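Local coordinates for interferon alpha/beta receptor 1 (Mus musculus, PDB 3WCY), which pairs with IFNAR2 to form the heterodimeric cell-surface receptor for type I interferons, whose binding activates JAK-STAT signalling, at residues 116-121 / 174-179; 156-161 / 240-245; 340-345 / 371-376. One frame throughout, in Å; residues are numbered along the deposited sequence.

Three contacts sample the extracellular fibronectin type-III repeats of the receptor chain. Contact 1 lies between the two sheets of the second repeat, contact 2 joins that repeat to the third, and contact 3 is a strand pair within the fourth. Contacts 1 and 2 have centres about 11 Å apart and are tied through strands 116-121 and 160-163, where the Ile120 N to Tyr159 O distance is 2.8 Å, a probable hydrogen bond. Contact 3 stands apart, its centre about 43 Å from that of contact 1 and about 38 Å from that of contact 2. A chain of a different protein in the assembly touches segment 240-245 of contact 2.

Contact 1 of 3, residues 116-121 / 174-179; sequences ILVHIS and LEVKAI
In the hydrophobic core of the second fibronectin type-III repeat, Ile116, Val118 and Ile120 of strand 116-121 face Leu174 and Val176 of strand 174-179 across the gap between two sheets. The contact is wholly apolar, mostly methyl against methyl, and no hydrogen bond crosses between the segments. The strand axes come within 9.4 Å, with N-to-C directions 34° apart. Val118 serves both opposing residues with separate branches. Its CG1, anti to the backbone N (chi1 177°), meets Val176 CG2 at 3.7 Å, the two valines running antiparallel alongside one another. Its CG2 turns to Leu174, with CD1 of the leucine 4.1 Å from that methyl. Val176 is divided in the same manner: while CG2 serves Val118, CG1 lies 4.0 Å from Ile120 CG1 and equally near the CG2 branch of that isoleucine, as the two side chains cross at a slant. Ile116 contributes a lighter touch, its CG2 being 4.3 Å from Leu174 CD2.

These five buried residues belong to the classic beta sandwich of the family. Strand 116-121 is the middle one of the sheet 106-111, 116-121 and 160-163, while strand 171-179 is an inner strand of the opposing four-stranded sheet, bonded on its two flanks to 138-145 and 193-196. Ile116, Val118 and Ile120 point inward from one strand, Leu174 and Val176 from the other. Leu174 also packs on Ile141 and Ile143 of its own sheet and on Leu109 and Ile163 of the facing one, and Ile120 reaches Tyr139. On the outer side of strand 116-121, the NE2 of His119 is hydrogen-bonded to Glu110 OE1 of the adjacent strand.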
loop_
_atom_site.group_PDB
_atom_site.type_symbol
_atom_site.label_atom_id
_atom_site.label_comp_id
_atom_site.label_asym_id
_atom_site.label_seq_id
_atom_site.Cartn_x
_atom_site.Cartn_y
_atom_site.Cartn_z
ATOM N N ILE A 116 8.448 -20.393 6.695
ATOM C CA ILE A 116 7.446 -20.905 5.757
ATOM C C ILE A 116 6.963 -19.748 4.861
ATOM O O ILE A 116 6.577 -18.682 5.359
ATOM C CB ILE A 116 6.293 -21.698 6.446
ATOM C CG1 ILE A 116 6.768 -23.129 6.803
ATOM C CG2 ILE A 116 5.023 -21.755 5.562
ATOM C CD1 ILE A 116 6.036 -23.805 7.937
ATOM N N LEU A 117 7.026 -19.973 3.536
ATOM C CA LEU A 117 6.592 -19.034 2.506
ATOM C C LEU A 117 5.162 -19.397 2.092
ATOM O O LEU A 117 4.915 -20.526 1.658
ATOM C CB LEU A 117 7.534 -19.092 1.289
ATOM C CG LEU A 117 8.971 -18.623 1.510
ATOM C CD1 LEU A 117 9.928 -19.796 1.515
ATOM C CD2 LEU A 117 9.379 -17.612 0.456
ATOM N N VAL A 118 4.217 -18.459 2.276
ATOM C CA VAL A 118 2.807 -18.638 1.920
ATOM C C VAL A 118 2.519 -17.847 0.638
ATOM O O VAL A 118 2.437 -16.614 0.669
ATOM C CB VAL A 118 1.840 -18.280 3.079
ATOM C CG1 VAL A 118 0.388 -18.416 2.645
ATOM C CG2 VAL A 118 2.105 -19.147 4.303
ATOM N N HIS A 119 2.422 -18.568 -0.492
ATOM C CA HIS A 119 2.159 -17.995 -1.806
ATOM C C HIS A 119 0.651 -17.900 -2.001
ATOM O O HIS A 119 -0.022 -18.911 -2.229
ATOM C CB HIS A 119 2.843 -18.812 -2.912
ATOM C CG HIS A 119 4.315 -18.996 -2.695
ATOM N ND1 HIS A 119 5.234 -18.081 -3.172
ATOM C CD2 HIS A 119 4.980 -19.980 -2.043
ATOM C CE1 HIS A 119 6.419 -18.528 -2.789
ATOM N NE2 HIS A 119 6.318 -19.672 -2.117
ATOM N N ILE A 120 0.116 -16.683 -1.829
ATOM C CA ILE A 120 -1.311 -16.413 -1.950
ATOM C C ILE A 120 -1.654 -15.947 -3.362
ATOM O O ILE A 120 -1.040 -15.016 -3.889
ATOM C CB ILE A 120 -1.817 -15.397 -0.880
ATOM C CG1 ILE A 120 -1.257 -15.686 0.519
ATOM C CG2 ILE A 120 -3.343 -15.327 -0.851
ATOM C CD1 ILE A 120 -0.908 -14.465 1.296
ATOM N N SER A 121 -2.648 -16.598 -3.960
ATOM C CA SER A 121 -3.207 -16.225 -5.251
ATOM C C SER A 121 -4.596 -15.625 -4.935
ATOM O O SER A 121 -5.343 -16.230 -4.156
ATOM C CB SER A 121 -3.323 -17.439 -6.161
ATOM O OG SER A 121 -3.151 -17.061 -7.515
ATOM N N LEU A 174 -1.557 -24.418 7.943
ATOM C CA LEU A 174 -1.939 -23.063 7.531
ATOM C C LEU A 174 -3.382 -22.884 7.057
ATOM O O LEU A 174 -3.995 -23.818 6.534
ATOM C CB LEU A 174 -0.987 -22.577 6.416
ATOM C CG LEU A 174 0.425 -22.065 6.769
ATOM C CD1 LEU A 174 0.392 -20.834 7.601
ATOM C CD2 LEU A 174 1.361 -23.152 7.294
ATOM N N GLU A 175 -3.888 -21.641 7.197
ATOM C CA GLU A 175 -5.226 -21.201 6.799
ATOM C C GLU A 175 -5.171 -19.712 6.399
ATOM O O GLU A 175 -4.785 -18.868 7.212
ATOM C CB GLU A 175 -6.228 -21.433 7.943
ATOM C CG GLU A 175 -7.431 -22.270 7.531
ATOM C CD GLU A 175 -8.546 -22.431 8.553
ATOM O OE1 GLU A 175 -8.446 -21.844 9.656
ATOM O OE2 GLU A 175 -9.535 -23.136 8.236
ATOM N N VAL A 176 -5.518 -19.401 5.131
ATOM C CA VAL A 176 -5.481 -18.038 4.581
ATOM C C VAL A 176 -6.881 -17.559 4.213
ATOM O O VAL A 176 -7.591 -18.224 3.456
ATOM C CB VAL A 176 -4.490 -17.899 3.388
ATOM C CG1 VAL A 176 -4.436 -16.469 2.860
ATOM C CG2 VAL A 176 -3.093 -18.378 3.764
ATOM N N LYS A 177 -7.252 -16.387 4.737
ATOM C CA LYS A 177 -8.528 -15.717 4.516
ATOM C C LYS A 177 -8.312 -14.483 3.616
ATOM O O LYS A 177 -7.388 -13.690 3.858
ATOM C CB LYS A 177 -9.110 -15.291 5.880
ATOM C CG LYS A 177 -10.513 -14.701 5.861
ATOM C CD LYS A 177 -10.929 -14.272 7.267
ATOM C CE LYS A 177 -12.430 -14.212 7.479
ATOM N NZ LYS A 177 -13.037 -15.562 7.650
ATOM N N ALA A 178 -9.162 -14.321 2.585
ATOM C CA ALA A 178 -9.109 -13.147 1.714
ATOM C C ALA A 178 -10.146 -12.163 2.211
ATOM O O ALA A 178 -11.317 -12.519 2.378
ATOM C CB ALA A 178 -9.394 -13.530 0.272
ATOM N N ILE A 179 -9.721 -10.941 2.511
ATOM C CA ILE A 179 -10.654 -9.922 2.993
ATOM C C ILE A 179 -10.677 -8.679 2.119
ATOM O O ILE A 179 -9.633 -8.292 1.599
ATOM C CB ILE A 179 -10.518 -9.617 4.513
ATOM C CG1 ILE A 179 -9.052 -9.355 4.935
ATOM C CG2 ILE A 179 -11.153 -10.740 5.344
ATOM C CD1 ILE A 179 -8.883 -8.530 6.233
#

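Contact 2 of 3, residues 156-161 / 240-245; sequences STYYVE and YSKSSS
Lys242 meets Tyr158 where the second and third fibronectin type-III repeats join: a turn between strands 152-156 and 160-163 of one repeat packs against a short, weakly bonded helix at about 240-243 and the loop after it in the next. From the base outward, CB of Lys242 sits at the edge of the phenol ring, in its plane, 3.6 Å from Tyr158 CD2. CG stays beside the same ring carbon and CD stands a little farther from it. A bend at chi3 (93°) brings CE to 3.8 Å from Tyr158 CD2, with CE2 slightly farther off; a second bend, at chi4, sets NZ. The methylenes run obliquely past the CD2-CE2 side of the ring. At the tip NZ comes 3.8 Å from Val160 O, too far for a hydrogen bond; its strong partner is Glu296 of the third repeat, in a salt bridge, and the ammonium also makes a cation-pi contact with Phe279.

The lysine backbone is engaged as well. Tyr159 N donates to Lys242 O at 3.1 Å, the one hydrogen bond between the segments, and approaches almost in line with the carbonyl (C=O...N angle 174°). Beside it Tyr158 CA makes a CA-H...O contact with the same oxygen. Across the base of the turn, Ser156 OG donates to Glu161 OE1 on its anti lone pair, at 2.8 Å. The buried Tyr159 ring joins both repeats, packing edge-to-face with Tyr139, while Ser243 O lies at its edge, near the ring plane, 3.1 Å from CE2. A chain of a different protein in the assembly packs on Tyr240, Ser243, Ser244 and Ser245. Over one face of the Tyr159 ring, Ser245 CA makes a CH-pi contact 3.7 Å from the centroid, nearly on the ring normal.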
loop_
_atom_site.group_PDB
_atom_site.type_symbol
_atom_site.label_atom_id
_atom_site.label_comp_id
_atom_site.label_asym_id
_atom_site.label_seq_id
_atom_site.Cartn_x
_atom_site.Cartn_y
_atom_site.Cartn_z
ATOM N N SER A 156 -1.420 -9.884 6.152
ATOM C CA SER A 156 -0.601 -9.546 4.984
ATOM C C SER A 156 -1.355 -9.000 3.781
ATOM O O SER A 156 -2.446 -9.468 3.448
ATOM C CB SER A 156 0.262 -10.726 4.549
ATOM O OG SER A 156 1.207 -10.320 3.570
ATOM N N THR A 157 -0.711 -8.042 3.101
ATOM C CA THR A 157 -1.174 -7.412 1.864
ATOM C C THR A 157 -0.349 -8.015 0.726
ATOM O O THR A 157 -0.750 -7.978 -0.440
ATOM C CB THR A 157 -0.978 -5.895 1.938
ATOM O OG1 THR A 157 0.293 -5.608 2.536
ATOM C CG2 THR A 157 -2.093 -5.200 2.707
ATOM N N TYR A 158 0.805 -8.597 1.106
ATOM C CA TYR A 158 1.807 -9.221 0.247
ATOM C C TYR A 158 1.334 -10.587 -0.237
ATOM O O TYR A 158 0.818 -11.376 0.557
ATOM C CB TYR A 158 3.166 -9.313 0.981
ATOM C CG TYR A 158 3.659 -7.990 1.552
ATOM C CD1 TYR A 158 3.215 -7.532 2.792
ATOM C CD2 TYR A 158 4.589 -7.213 0.866
ATOM C CE1 TYR A 158 3.658 -6.318 3.318
ATOM C CE2 TYR A 158 5.058 -6.011 1.394
ATOM C CZ TYR A 158 4.592 -5.567 2.622
ATOM O OH TYR A 158 5.040 -4.378 3.151
ATOM N N TYR A 159 1.499 -10.858 -1.548
ATOM C CA TYR A 159 1.085 -12.106 -2.199
ATOM C C TYR A 159 1.992 -13.300 -1.892
ATOM O O TYR A 159 1.701 -14.431 -2.291
ATOM C CB TYR A 159 0.813 -11.896 -3.697
ATOM C CG TYR A 159 -0.459 -11.113 -3.942
ATOM C CD1 TYR A 159 -1.670 -11.763 -4.155
ATOM C CD2 TYR A 159 -0.463 -9.722 -3.910
ATOM C CE1 TYR A 159 -2.849 -11.045 -4.359
ATOM C CE2 TYR A 159 -1.635 -8.995 -4.114
ATOM C CZ TYR A 159 -2.826 -9.660 -4.342
ATOM O OH TYR A 159 -3.976 -8.934 -4.542
ATOM N N VAL A 160 3.083 -13.032 -1.160
ATOM C CA VAL A 160 4.036 -13.998 -0.621
ATOM C C VAL A 160 4.378 -13.462 0.770
ATOM O O VAL A 160 4.972 -12.385 0.885
ATOM C CB VAL A 160 5.303 -14.230 -1.487
ATOM C CG1 VAL A 160 6.281 -15.167 -0.783
ATOM C CG2 VAL A 160 4.948 -14.774 -2.866
ATOM N N GLU A 161 3.943 -14.163 1.821
ATOM C CA GLU A 161 4.237 -13.730 3.179
ATOM C C GLU A 161 5.094 -14.779 3.861
ATOM O O GLU A 161 4.627 -15.891 4.108
ATOM C CB GLU A 161 2.952 -13.392 3.970
ATOM C CG GLU A 161 3.177 -12.891 5.396
ATOM C CD GLU A 161 3.981 -11.614 5.584
ATOM O OE1 GLU A 161 3.560 -10.553 5.068
ATOM O OE2 GLU A 161 5.017 -11.671 6.286
ATOM N N TYR A 240 6.120 -2.180 -5.324
ATOM C CA TYR A 240 4.819 -2.648 -5.802
ATOM C C TYR A 240 4.754 -4.138 -6.122
ATOM O O TYR A 240 3.649 -4.665 -6.230
ATOM C CB TYR A 240 4.353 -1.813 -7.020
ATOM C CG TYR A 240 4.943 -2.243 -8.349
ATOM C CD1 TYR A 240 4.302 -3.189 -9.145
ATOM C CD2 TYR A 240 6.140 -1.699 -8.814
ATOM C CE1 TYR A 240 4.846 -3.601 -10.360
ATOM C CE2 TYR A 240 6.692 -2.101 -10.032
ATOM C CZ TYR A 240 6.038 -3.050 -10.805
ATOM O OH TYR A 240 6.559 -3.456 -12.014
ATOM N N SER A 241 5.910 -4.793 -6.353
ATOM C CA SER A 241 6.000 -6.206 -6.752
ATOM C C SER A 241 5.484 -7.178 -5.698
ATOM O O SER A 241 4.684 -8.061 -6.020
ATOM C CB SER A 241 7.428 -6.579 -7.150
ATOM O OG SER A 241 7.837 -6.019 -8.386
ATOM N N LYS A 242 5.949 -7.028 -4.448
ATOM C CA LYS A 242 5.544 -7.894 -3.348
ATOM C C LYS A 242 4.092 -7.653 -2.963
ATOM O O LYS A 242 3.420 -8.573 -2.505
ATOM C CB LYS A 242 6.481 -7.721 -2.145
ATOM C CG LYS A 242 6.841 -9.053 -1.485
ATOM C CD LYS A 242 8.201 -9.011 -0.816
ATOM C CE LYS A 242 8.131 -8.643 0.649
ATOM N NZ LYS A 242 7.725 -9.800 1.491
ATOM N N SER A 243 3.600 -6.432 -3.218
ATOM C CA SER A 243 2.249 -5.980 -2.903
ATOM C C SER A 243 1.198 -6.278 -3.978
ATOM O O SER A 243 0.033 -6.450 -3.624
ATOM C CB SER A 243 2.257 -4.495 -2.563
ATOM O OG SER A 243 3.333 -4.133 -1.710
ATOM N N SER A 244 1.578 -6.302 -5.274
ATOM C CA SER A 244 0.630 -6.573 -6.365
ATOM C C SER A 244 0.614 -8.012 -6.862
ATOM O O SER A 244 1.615 -8.720 -6.721
ATOM C CB SER A 244 0.912 -5.699 -7.584
ATOM O OG SER A 244 2.166 -6.013 -8.166
ATOM N N SER A 245 -0.539 -8.439 -7.371
ATOM C CA SER A 245 -0.789 -9.833 -7.724
ATOM C C SER A 245 0.345 -10.549 -8.442
ATOM O O SER A 245 1.031 -9.963 -9.279
ATOM C CB SER A 245 -1.982 -9.934 -8.679
ATOM O OG SER A 245 -2.481 -11.259 -8.732
#

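Contact 3 of 3, residues 340-345 / 371-376; sequences IFWENT and CVQARV
A half-cystine under an indole marks this strand pair: Cys371, disulfide-bonded to Cys393, places its CB beneath one face of the Trp342 ring, 3.5 Å from CE2 and offset toward the rim. It is a CH-pi contact with the five-membered ring, whereas SG stands obliquely to the six-membered ring, 5.0 Å from its centroid. Trp342 CG lies between the backbone N and the carbonyl carbon (chi1 71°), and the indole leans across the neighbouring strand. Cys371 O also lies over the ring, 3.4 Å from CE3, and accepts from Trp342 N at 3.0 Å. Farther along, Gln373 NE2 meets the ring edge 4.0 Å from Trp342 CH2, its amide plane turned 78° from the indole.

The backbones form an antiparallel ladder. Trp342 with Cys371 and Ile340 with Gln373 are hydrogen-bonded pairs, and Ile340 N reaches Gln373 O at 2.7 Å. Between them Phe341 and Val372 form a non-hydrogen-bonded pair on the other face, where Phe341 CB touches Val372 CG1 at 4.1 Å. In the fourth fibronectin type-III repeat, strands 337-343 and 369-376 are the inner pair of a four-stranded sheet, flanked by 350-354 and 392-395, and Val372 packs on Ile312 and Val314 of strand 311-316.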
loop_
_atom_site.group_PDB
_atom_site.type_symbol
_atom_site.label_atom_id
_atom_site.label_comp_id
_atom_site.label_asym_id
_atom_site.label_seq_id
_atom_site.Cartn_x
_atom_site.Cartn_y
_atom_site.Cartn_z
ATOM N N ILE A 340 8.925 13.792 23.435
ATOM C CA ILE A 340 10.077 12.983 23.827
ATOM C C ILE A 340 10.681 13.658 25.062
ATOM O O ILE A 340 11.349 14.688 24.944
ATOM C CB ILE A 340 11.092 12.766 22.652
ATOM C CG1 ILE A 340 10.481 11.886 21.529
ATOM C CG2 ILE A 340 12.402 12.139 23.143
ATOM C CD1 ILE A 340 10.947 12.244 20.081
ATOM N N PHE A 341 10.391 13.108 26.248
ATOM C CA PHE A 341 10.879 13.659 27.507
ATOM C C PHE A 341 11.776 12.717 28.304
ATOM O O PHE A 341 11.581 11.501 28.289
ATOM C CB PHE A 341 9.727 14.226 28.361
ATOM C CG PHE A 341 8.766 13.222 28.953
ATOM C CD1 PHE A 341 8.805 12.915 30.306
ATOM C CD2 PHE A 341 7.797 12.611 28.165
ATOM C CE1 PHE A 341 7.915 11.985 30.853
ATOM C CE2 PHE A 341 6.911 11.680 28.713
ATOM C CZ PHE A 341 6.973 11.379 30.054
ATOM N N TRP A 342 12.771 13.294 28.997
ATOM C CA TRP A 342 13.718 12.564 29.844
ATOM C C TRP A 342 14.208 13.426 31.019
ATOM O O TRP A 342 13.634 14.485 31.270
ATOM C CB TRP A 342 14.877 11.969 29.011
ATOM C CG TRP A 342 15.860 12.958 28.454
ATOM C CD1 TRP A 342 17.065 13.302 28.990
ATOM C CD2 TRP A 342 15.771 13.637 27.196
ATOM N NE1 TRP A 342 17.717 14.186 28.164
ATOM C CE2 TRP A 342 16.946 14.410 27.053
ATOM C CE3 TRP A 342 14.796 13.696 26.186
ATOM C CZ2 TRP A 342 17.171 15.235 25.946
ATOM C CZ3 TRP A 342 15.028 14.499 25.080
ATOM C CH2 TRP A 342 16.201 15.262 24.971
ATOM N N GLU A 343 15.236 12.961 31.747
ATOM C CA GLU A 343 15.836 13.651 32.890
ATOM C C GLU A 343 17.323 13.905 32.616
ATOM O O GLU A 343 17.986 13.062 32.012
ATOM C CB GLU A 343 15.659 12.802 34.157
ATOM C CG GLU A 343 15.914 13.541 35.459
ATOM C CD GLU A 343 15.874 12.678 36.707
ATOM O OE1 GLU A 343 16.241 11.482 36.626
ATOM O OE2 GLU A 343 15.516 13.214 37.780
ATOM N N ASN A 344 17.858 15.038 33.098
ATOM C CA ASN A 344 19.261 15.420 32.902
ATOM C C ASN A 344 20.294 14.532 33.652
ATOM O O ASN A 344 21.469 14.906 33.762
ATOM C CB ASN A 344 19.458 16.905 33.201
ATOM C CG ASN A 344 20.430 17.561 32.259
ATOM O OD1 ASN A 344 21.641 17.570 32.487
ATOM N ND2 ASN A 344 19.924 18.098 31.162
ATOM N N THR A 345 19.857 13.352 34.147
ATOM C CA THR A 345 20.697 12.388 34.872
ATOM C C THR A 345 20.512 10.972 34.311
ATOM O O THR A 345 21.418 10.143 34.427
ATOM C CB THR A 345 20.431 12.438 36.387
ATOM O OG1 THR A 345 19.046 12.196 36.630
ATOM C CG2 THR A 345 20.872 13.759 37.031
ATOM N N CYS A 371 14.161 17.303 30.477
ATOM C CA CYS A 371 14.412 17.747 29.111
ATOM C C CYS A 371 13.343 17.251 28.151
ATOM O O CYS A 371 13.178 16.044 27.987
ATOM C CB CYS A 371 15.807 17.340 28.659
ATOM S SG CYS A 371 16.945 18.730 28.452
ATOM N N VAL A 372 12.623 18.189 27.512
ATOM C CA VAL A 372 11.538 17.888 26.566
ATOM C C VAL A 372 11.944 18.181 25.109
ATOM O O VAL A 372 12.737 19.091 24.851
ATOM C CB VAL A 372 10.192 18.586 26.938
ATOM C CG1 VAL A 372 8.999 17.768 26.454
ATOM C CG2 VAL A 372 10.080 18.847 28.440
ATOM N N GLN A 373 11.388 17.392 24.172
ATOM C CA GLN A 373 11.586 17.487 22.727
ATOM C C GLN A 373 10.280 17.137 22.027
ATOM O O GLN A 373 9.587 16.222 22.467
ATOM C CB GLN A 373 12.689 16.534 22.269
ATOM C CG GLN A 373 13.911 17.243 21.722
ATOM C CD GLN A 373 14.764 16.330 20.880
ATOM O OE1 GLN A 373 14.281 15.654 19.962
ATOM N NE2 GLN A 373 16.062 16.322 21.144
ATOM N N ALA A 374 9.931 17.861 20.952
ATOM C CA ALA A 374 8.680 17.606 20.230
ATOM C C ALA A 374 8.795 17.599 18.710
ATOM O O ALA A 374 9.679 18.241 18.141
ATOM C CB ALA A 374 7.603 18.588 20.666
ATOM N N ARG A 375 7.877 16.874 18.057
ATOM C CA ARG A 375 7.778 16.768 16.608
ATOM C C ARG A 375 6.322 16.764 16.167
ATOM O O ARG A 375 5.434 16.400 16.944
ATOM C CB ARG A 375 8.551 15.552 16.060
ATOM C CG ARG A 375 10.045 15.821 15.802
ATOM C CD ARG A 375 10.335 16.749 14.618
ATOM N NE ARG A 375 9.952 16.151 13.335
ATOM C CZ ARG A 375 10.089 16.744 12.152
ATOM N NH1 ARG A 375 10.608 17.962 12.068
ATOM N NH2 ARG A 375 9.710 16.121 11.045
ATOM N N VAL A 376 6.080 17.205 14.926
ATOM C CA VAL A 376 4.742 17.298 14.342
ATOM C C VAL A 376 4.496 16.218 13.264
ATOM O O VAL A 376 5.435 15.818 12.565
ATOM C CB VAL A 376 4.432 18.754 13.893
ATOM C CG1 VAL A 376 5.179 19.145 12.615
ATOM C CG2 VAL A 376 2.934 18.994 13.771
#